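Local coordinates for protein imidazoleglycerol-phosphate dehydratase (Staphylococcus aureus subsp. aureus, PDB 2AE8) that catalyses the dehydration of D-erythro-1-(imidazol-4-yl)glycerol 3-phosphate to 3-(imidazol-4-yl)-2-oxopropyl phosphate, the sixth step of histidine biosynthesis, using two manganese ions per subunit, at residues B[128-134]-B[176-182]; B[140-144]-B[165-170]. All coordinates share one frame; numbering follows the deposited sequence.

Interaction 1. Residues B[128-134]-B[176-182]; sequences TLARVVV and THIDLIR
The two central strands of a four-stranded mixed sheet meet here, with Arg131 and Asp179 in register as an antiparallel hydrogen-bonded pair. Arg131 N reaches Asp179 O at 2.9 Å, and the return bond from Asp179 N to Arg131 O is equally short. Their side chains leave the same face side by side and join again: Arg131 NH2 meets Asp179 OD2 at 2.9 Å in a salt bridge whose hydrogen bond is weak, the guanidinium and carboxylate planes standing 66° apart. A bend at chi3 (65°) folds the arginine back toward the neighbouring strand. Water 1 lies in the guanidinium plane, accepting from Arg131 NE at 2.8 Å, and it also lies within bonding distance of Asp179 OD2 and His177 O. The carboxylate has a second cationic partner, Arg182 of a neighbouring subunit, on OD1, so this face of the sheet belongs to a subunit interface.

Beyond the next pair, Ala130 with Leu180, the ladder breaks into a classic beta bulge, in which Ile181 and Arg182 both face Leu129. Leu129 O takes Ile181 N at 2.8 Å along a bent path (136° at the hydrogen) and Arg182 N only weakly, while Leu129 N donates to Arg182 O. Beside the bulge, Ile181 CD1 rests 3.8 Å from Leu129 CD2 and spans to Arg131 CB. The reverse face is largely apolar: Val132 CG2 lies alongside Ile178 CG1 at 3.8 Å, on the side where helices 186-205 and 159-171 pack. There Thr128 CG2 meets Leu180 CD2 at 3.5 Å, close to the manganese ligand His188.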
loop_
_atom_site.group_PDB
_atom_site.type_symbol
_atom_site.label_atom_id
_atom_site.label_comp_id
_atom_site.label_asym_id
_atom_site.label_seq_id
_atom_site.Cartn_x
_atom_site.Cartn_y
_atom_site.Cartn_z
ATOM N N THR B 128 -18.028 -19.201 23.369
ATOM C CA THR B 128 -18.999 -18.893 22.314
ATOM C C THR B 128 -20.132 -18.053 22.863
ATOM O O THR B 128 -20.534 -18.225 24.022
ATOM C CB THR B 128 -19.584 -20.193 21.739
ATOM O OG1 THR B 128 -18.583 -20.838 20.957
ATOM C CG2 THR B 128 -20.810 -19.929 20.845
ATOM N N LEU B 129 -20.651 -17.153 22.034
ATOM C CA LEU B 129 -21.902 -16.462 22.336
ATOM C C LEU B 129 -22.752 -16.441 21.066
ATOM O O LEU B 129 -22.269 -16.015 20.014
ATOM C CB LEU B 129 -21.642 -15.032 22.833
ATOM C CG LEU B 129 -22.880 -14.177 23.147
ATOM C CD1 LEU B 129 -23.638 -14.692 24.392
ATOM C CD2 LEU B 129 -22.466 -12.738 23.341
ATOM N N ALA B 130 -23.988 -16.936 21.147
ATOM C CA ALA B 130 -24.902 -16.841 20.023
ATOM C C ALA B 130 -26.146 -16.041 20.363
ATOM O O ALA B 130 -26.613 -16.046 21.524
ATOM C CB ALA B 130 -25.277 -18.224 19.498
ATOM N N ARG B 131 -26.673 -15.350 19.353
ATOM C CA ARG B 131 -27.965 -14.679 19.458
ATOM C C ARG B 131 -28.872 -15.209 18.366
ATOM O O ARG B 131 -28.482 -15.275 17.199
ATOM C CB ARG B 131 -27.853 -13.157 19.315
ATOM C CG ARG B 131 -29.217 -12.447 19.240
ATOM C CD ARG B 131 -29.099 -10.973 18.887
ATOM N NE ARG B 131 -28.573 -10.787 17.535
ATOM C CZ ARG B 131 -27.506 -10.048 17.246
ATOM N NH1 ARG B 131 -26.852 -9.414 18.219
ATOM N NH2 ARG B 131 -27.099 -9.942 15.984
ATOM N N VAL B 132 -30.097 -15.564 18.742
ATOM C CA VAL B 132 -31.105 -15.929 17.745
ATOM C C VAL B 132 -32.359 -15.106 17.982
ATOM O O VAL B 132 -32.813 -14.969 19.125
ATOM C CB VAL B 132 -31.404 -17.424 17.729
ATOM C CG1 VAL B 132 -32.502 -17.728 16.712
ATOM C CG2 VAL B 132 -30.112 -18.216 17.391
ATOM N N VAL B 133 -32.888 -14.559 16.893
ATOM C CA VAL B 133 -34.086 -13.726 16.890
ATOM C C VAL B 133 -35.095 -14.439 16.007
ATOM O O VAL B 133 -34.803 -14.714 14.849
ATOM C CB VAL B 133 -33.803 -12.303 16.288
ATOM C CG1 VAL B 133 -35.093 -11.498 16.169
ATOM C CG2 VAL B 133 -32.768 -11.541 17.142
ATOM N N VAL B 134 -36.269 -14.761 16.553
ATOM C CA VAL B 134 -37.346 -15.308 15.706
ATOM C C VAL B 134 -38.624 -14.490 15.732
ATOM O O VAL B 134 -39.007 -13.925 16.763
ATOM C CB VAL B 134 -37.613 -16.874 15.832
ATOM C CG1 VAL B 134 -36.564 -17.631 16.631
ATOM C CG2 VAL B 134 -39.078 -17.232 16.214
ATOM N N THR B 176 -36.146 -15.568 10.788
ATOM C CA THR B 176 -35.162 -15.900 11.836
ATOM C C THR B 176 -33.779 -15.339 11.492
ATOM O O THR B 176 -33.327 -15.491 10.365
ATOM C CB THR B 176 -35.087 -17.434 12.054
ATOM O OG1 THR B 176 -36.363 -17.904 12.519
ATOM C CG2 THR B 176 -34.010 -17.816 13.083
ATOM N N HIS B 177 -33.144 -14.672 12.460
ATOM C CA HIS B 177 -31.746 -14.248 12.329
ATOM C C HIS B 177 -30.907 -15.010 13.345
ATOM O O HIS B 177 -31.146 -14.917 14.551
ATOM C CB HIS B 177 -31.605 -12.731 12.541
ATOM C CG HIS B 177 -32.075 -11.910 11.366
ATOM N ND1 HIS B 177 -31.258 -11.019 10.708
ATOM C CD2 HIS B 177 -33.269 -11.865 10.725
ATOM C CE1 HIS B 177 -31.919 -10.464 9.707
ATOM N NE2 HIS B 177 -33.148 -10.951 9.704
ATOM N N ILE B 178 -29.922 -15.754 12.842
ATOM C CA ILE B 178 -28.971 -16.468 13.684
ATOM C C ILE B 178 -27.599 -15.798 13.555
ATOM O O ILE B 178 -27.084 -15.631 12.441
ATOM C CB ILE B 178 -28.882 -17.961 13.276
ATOM C CG1 ILE B 178 -30.223 -18.674 13.579
ATOM C CG2 ILE B 178 -27.686 -18.635 13.958
ATOM C CD1 ILE B 178 -30.294 -20.112 13.124
ATOM N N ASP B 179 -27.019 -15.425 14.693
ATOM C CA ASP B 179 -25.738 -14.714 14.718
ATOM C C ASP B 179 -24.805 -15.357 15.744
ATOM O O ASP B 179 -25.146 -15.450 16.926
ATOM C CB ASP B 179 -25.940 -13.238 15.109
ATOM C CG ASP B 179 -26.407 -12.367 13.942
ATOM O OD1 ASP B 179 -25.578 -12.113 13.039
ATOM O OD2 ASP B 179 -27.582 -11.896 13.932
ATOM N N LEU B 180 -23.633 -15.785 15.290
ATOM C CA LEU B 180 -22.589 -16.217 16.187
ATOM C C LEU B 180 -21.792 -14.976 16.505
ATOM O O LEU B 180 -21.037 -14.496 15.657
ATOM C CB LEU B 180 -21.671 -17.213 15.480
ATOM C CG LEU B 180 -21.324 -18.563 16.101
ATOM C CD1 LEU B 180 -19.996 -19.076 15.498
ATOM C CD2 LEU B 180 -21.308 -18.577 17.619
ATOM N N ILE B 181 -21.947 -14.442 17.710
ATOM C CA ILE B 181 -21.263 -13.195 18.072
ATOM C C ILE B 181 -19.767 -13.438 18.266
ATOM O O ILE B 181 -18.946 -12.634 17.846
ATOM C CB ILE B 181 -21.902 -12.519 19.300
ATOM C CG1 ILE B 181 -23.333 -12.083 18.931
ATOM C CG2 ILE B 181 -21.041 -11.332 19.770
ATOM C CD1 ILE B 181 -24.227 -12.018 20.090
ATOM N N ARG B 182 -19.431 -14.564 18.892
ATOM C CA ARG B 182 -18.054 -15.045 18.967
ATOM C C ARG B 182 -18.077 -16.564 19.113
ATOM O O ARG B 182 -19.071 -17.124 19.566
ATOM C CB ARG B 182 -17.263 -14.366 20.096
ATOM C CG ARG B 182 -17.849 -14.507 21.508
ATOM C CD ARG B 182 -16.946 -13.785 22.543
ATOM N NE ARG B 182 -16.892 -12.362 22.208
ATOM C CZ ARG B 182 -17.706 -11.441 22.703
ATOM N NH1 ARG B 182 -18.614 -11.759 23.630
ATOM N NH2 ARG B 182 -17.591 -10.193 22.281
HETATM O O HOH W 1 -29.565 -12.522 15.538
#

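Interaction 2. Residues B[140-144]-B[165-170]; sequences PYLSF and FRAVVI
Phe165 and Phe144 meet at one end of this strand-on-helix contact, where Phe165 CD2 comes to the edge of the Phe144 ring, 4.4 Å from CE1. The Phe165 ring itself leads on toward helix 186-205, where it meets Phe194 and stands edge-to-face with Phe197. At Arg166 the backbone does the touching: Leu142 CD2 presses on the helix backbone, 3.6 Å from Arg166 N and equally near its CA. CG anti to the backbone N (chi1 174°) points the leucine out from the strand, and chi2 near 63° turns CD2 onto the helix.

One turn later Val169 faces the strand. Its CG1 touches both the strand backbone, 3.4 Å from Tyr141 O, and a side chain, 4.0 Å from Leu142 CB. Ile170 then takes over at the start of the strand. Its CD1 lies 3.6 Å from Tyr141 N and 4.1 Å from Pro140 CB, while the proline CB also sits over the helix backbone, 3.4 Å from Ile170 O. Pro140 and Ile170 pack in turn against Ile170 and Pro140 of a neighbouring subunit.

The strand and helix segments run roughly antiparallel, at 149°, with axes 7.8 Å apart: a helix laid on one face of a sheet through apolar side chains set against each other and against the opposing backbone, as in the duplicated beta-alpha-beta sandwich half-domains of this enzyme.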
loop_
_atom_site.group_PDB
_atom_site.type_symbol
_atom_site.label_atom_id
_atom_site.label_comp_id
_atom_site.label_asym_id
_atom_site.label_seq_id
_atom_site.Cartn_x
_atom_site.Cartn_y
_atom_site.Cartn_z
ATOM N N PRO B 140 -41.372 -16.397 5.241
ATOM C CA PRO B 140 -40.272 -17.344 5.433
ATOM C C PRO B 140 -38.928 -16.710 5.039
ATOM O O PRO B 140 -38.751 -16.286 3.884
ATOM C CB PRO B 140 -40.623 -18.493 4.490
ATOM C CG PRO B 140 -42.078 -18.250 4.079
ATOM C CD PRO B 140 -42.200 -16.758 4.078
ATOM N N TYR B 141 -38.019 -16.608 6.009
ATOM C CA TYR B 141 -36.739 -15.902 5.801
ATOM C C TYR B 141 -35.736 -16.280 6.885
ATOM O O TYR B 141 -36.036 -16.164 8.074
ATOM C CB TYR B 141 -36.916 -14.367 5.826
ATOM C CG TYR B 141 -35.706 -13.645 5.264
ATOM C CD1 TYR B 141 -34.568 -13.404 6.051
ATOM C CD2 TYR B 141 -35.682 -13.242 3.929
ATOM C CE1 TYR B 141 -33.437 -12.781 5.509
ATOM C CE2 TYR B 141 -34.571 -12.609 3.382
ATOM C CZ TYR B 141 -33.460 -12.385 4.177
ATOM O OH TYR B 141 -32.385 -11.764 3.614
ATOM N N LEU B 142 -34.538 -16.683 6.458
ATOM C CA LEU B 142 -33.423 -16.982 7.370
ATOM C C LEU B 142 -32.188 -16.160 7.023
ATOM O O LEU B 142 -31.706 -16.210 5.884
ATOM C CB LEU B 142 -33.031 -18.457 7.278
ATOM C CG LEU B 142 -31.797 -18.895 8.072
ATOM C CD1 LEU B 142 -31.952 -18.735 9.611
ATOM C CD2 LEU B 142 -31.384 -20.306 7.710
ATOM N N SER B 143 -31.661 -15.466 8.026
ATOM C CA SER B 143 -30.351 -14.832 7.933
ATOM C C SER B 143 -29.397 -15.603 8.850
ATOM O O SER B 143 -29.485 -15.513 10.069
ATOM C CB SER B 143 -30.472 -13.362 8.330
ATOM O OG SER B 143 -29.226 -12.720 8.253
ATOM N N PHE B 144 -28.528 -16.416 8.246
ATOM C CA PHE B 144 -27.639 -17.298 8.998
ATOM C C PHE B 144 -26.228 -16.728 8.941
ATOM O O PHE B 144 -25.619 -16.685 7.874
ATOM C CB PHE B 144 -27.661 -18.702 8.370
ATOM C CG PHE B 144 -26.923 -19.738 9.179
ATOM C CD1 PHE B 144 -27.587 -20.475 10.155
ATOM C CD2 PHE B 144 -25.552 -19.961 8.974
ATOM C CE1 PHE B 144 -26.911 -21.428 10.905
ATOM C CE2 PHE B 144 -24.871 -20.912 9.717
ATOM C CZ PHE B 144 -25.557 -21.652 10.681
ATOM N N PHE B 165 -31.440 -25.544 9.735
ATOM C CA PHE B 165 -32.152 -24.331 10.084
ATOM C C PHE B 165 -32.912 -23.678 8.939
ATOM O O PHE B 165 -34.013 -23.156 9.152
ATOM C CB PHE B 165 -31.254 -23.350 10.860
ATOM C CG PHE B 165 -31.022 -23.786 12.276
ATOM C CD1 PHE B 165 -32.073 -23.797 13.189
ATOM C CD2 PHE B 165 -29.783 -24.262 12.682
ATOM C CE1 PHE B 165 -31.878 -24.242 14.499
ATOM C CE2 PHE B 165 -29.579 -24.702 13.999
ATOM C CZ PHE B 165 -30.632 -24.689 14.906
ATOM N N ARG B 166 -32.338 -23.734 7.742
ATOM C CA ARG B 166 -33.010 -23.301 6.522
ATOM C C ARG B 166 -34.293 -24.101 6.273
ATOM O O ARG B 166 -35.328 -23.525 5.956
ATOM C CB ARG B 166 -32.059 -23.386 5.316
ATOM C CG ARG B 166 -32.680 -22.961 3.982
ATOM C CD ARG B 166 -31.829 -21.939 3.212
ATOM N NE ARG B 166 -30.588 -22.495 2.673
ATOM C CZ ARG B 166 -29.366 -22.032 2.939
ATOM N NH1 ARG B 166 -28.314 -22.612 2.381
ATOM N NH2 ARG B 166 -29.189 -20.989 3.744
ATOM N N ALA B 167 -34.214 -25.420 6.428
ATOM C CA ALA B 167 -35.368 -26.312 6.217
ATOM C C ALA B 167 -36.485 -26.024 7.239
ATOM O O ALA B 167 -37.646 -25.888 6.867
ATOM C CB ALA B 167 -34.938 -27.788 6.278
ATOM N N VAL B 168 -36.117 -25.887 8.509
ATOM C CA VAL B 168 -37.085 -25.603 9.575
ATOM C C VAL B 168 -37.744 -24.225 9.422
ATOM O O VAL B 168 -38.960 -24.088 9.449
ATOM C CB VAL B 168 -36.434 -25.696 10.969
ATOM C CG1 VAL B 168 -37.378 -25.165 12.054
ATOM C CG2 VAL B 168 -35.982 -27.133 11.274
ATOM N N VAL B 169 -36.930 -23.194 9.309
ATOM C CA VAL B 169 -37.391 -21.812 9.317
ATOM C C VAL B 169 -38.266 -21.510 8.114
ATOM O O VAL B 169 -39.310 -20.853 8.227
ATOM C CB VAL B 169 -36.156 -20.836 9.349
ATOM C CG1 VAL B 169 -36.529 -19.426 8.844
ATOM C CG2 VAL B 169 -35.568 -20.800 10.753
ATOM N N ILE B 170 -37.853 -21.987 6.955
ATOM C CA ILE B 170 -38.564 -21.664 5.724
ATOM C C ILE B 170 -39.923 -22.388 5.694
ATOM O O ILE B 170 -40.942 -21.798 5.328
ATOM C CB ILE B 170 -37.712 -21.985 4.468
ATOM C CG1 ILE B 170 -36.425 -21.089 4.424
ATOM C CG2 ILE B 170 -38.526 -21.859 3.201
ATOM C CD1 ILE B 170 -36.690 -19.566 4.378
#

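How the interactions relate
Interactions 1 and 2 lie 13 Å apart, centre to centre, in one layered half of the molecule. Strand 175-182 ties them together: it pairs antiparallel with strand 128-135 in interaction 1 and runs parallel to strand 141-145, outermost within this chain, on its other side, where Thr176 N lies 2.8 Å from Tyr141 O and Ile178 N 2.8 Å from Ser143 O. Along the chain, interaction 2 is nested inside the loop closed by interaction 1. Because strands 141-145 and 175-182 are parallel neighbours joined through helix 159-171, this path is a beta-alpha-beta crossover. One contact builds the sheet and the other lays a helix upon it, while both reach the same neighbouring subunit of the 24-chain assembly.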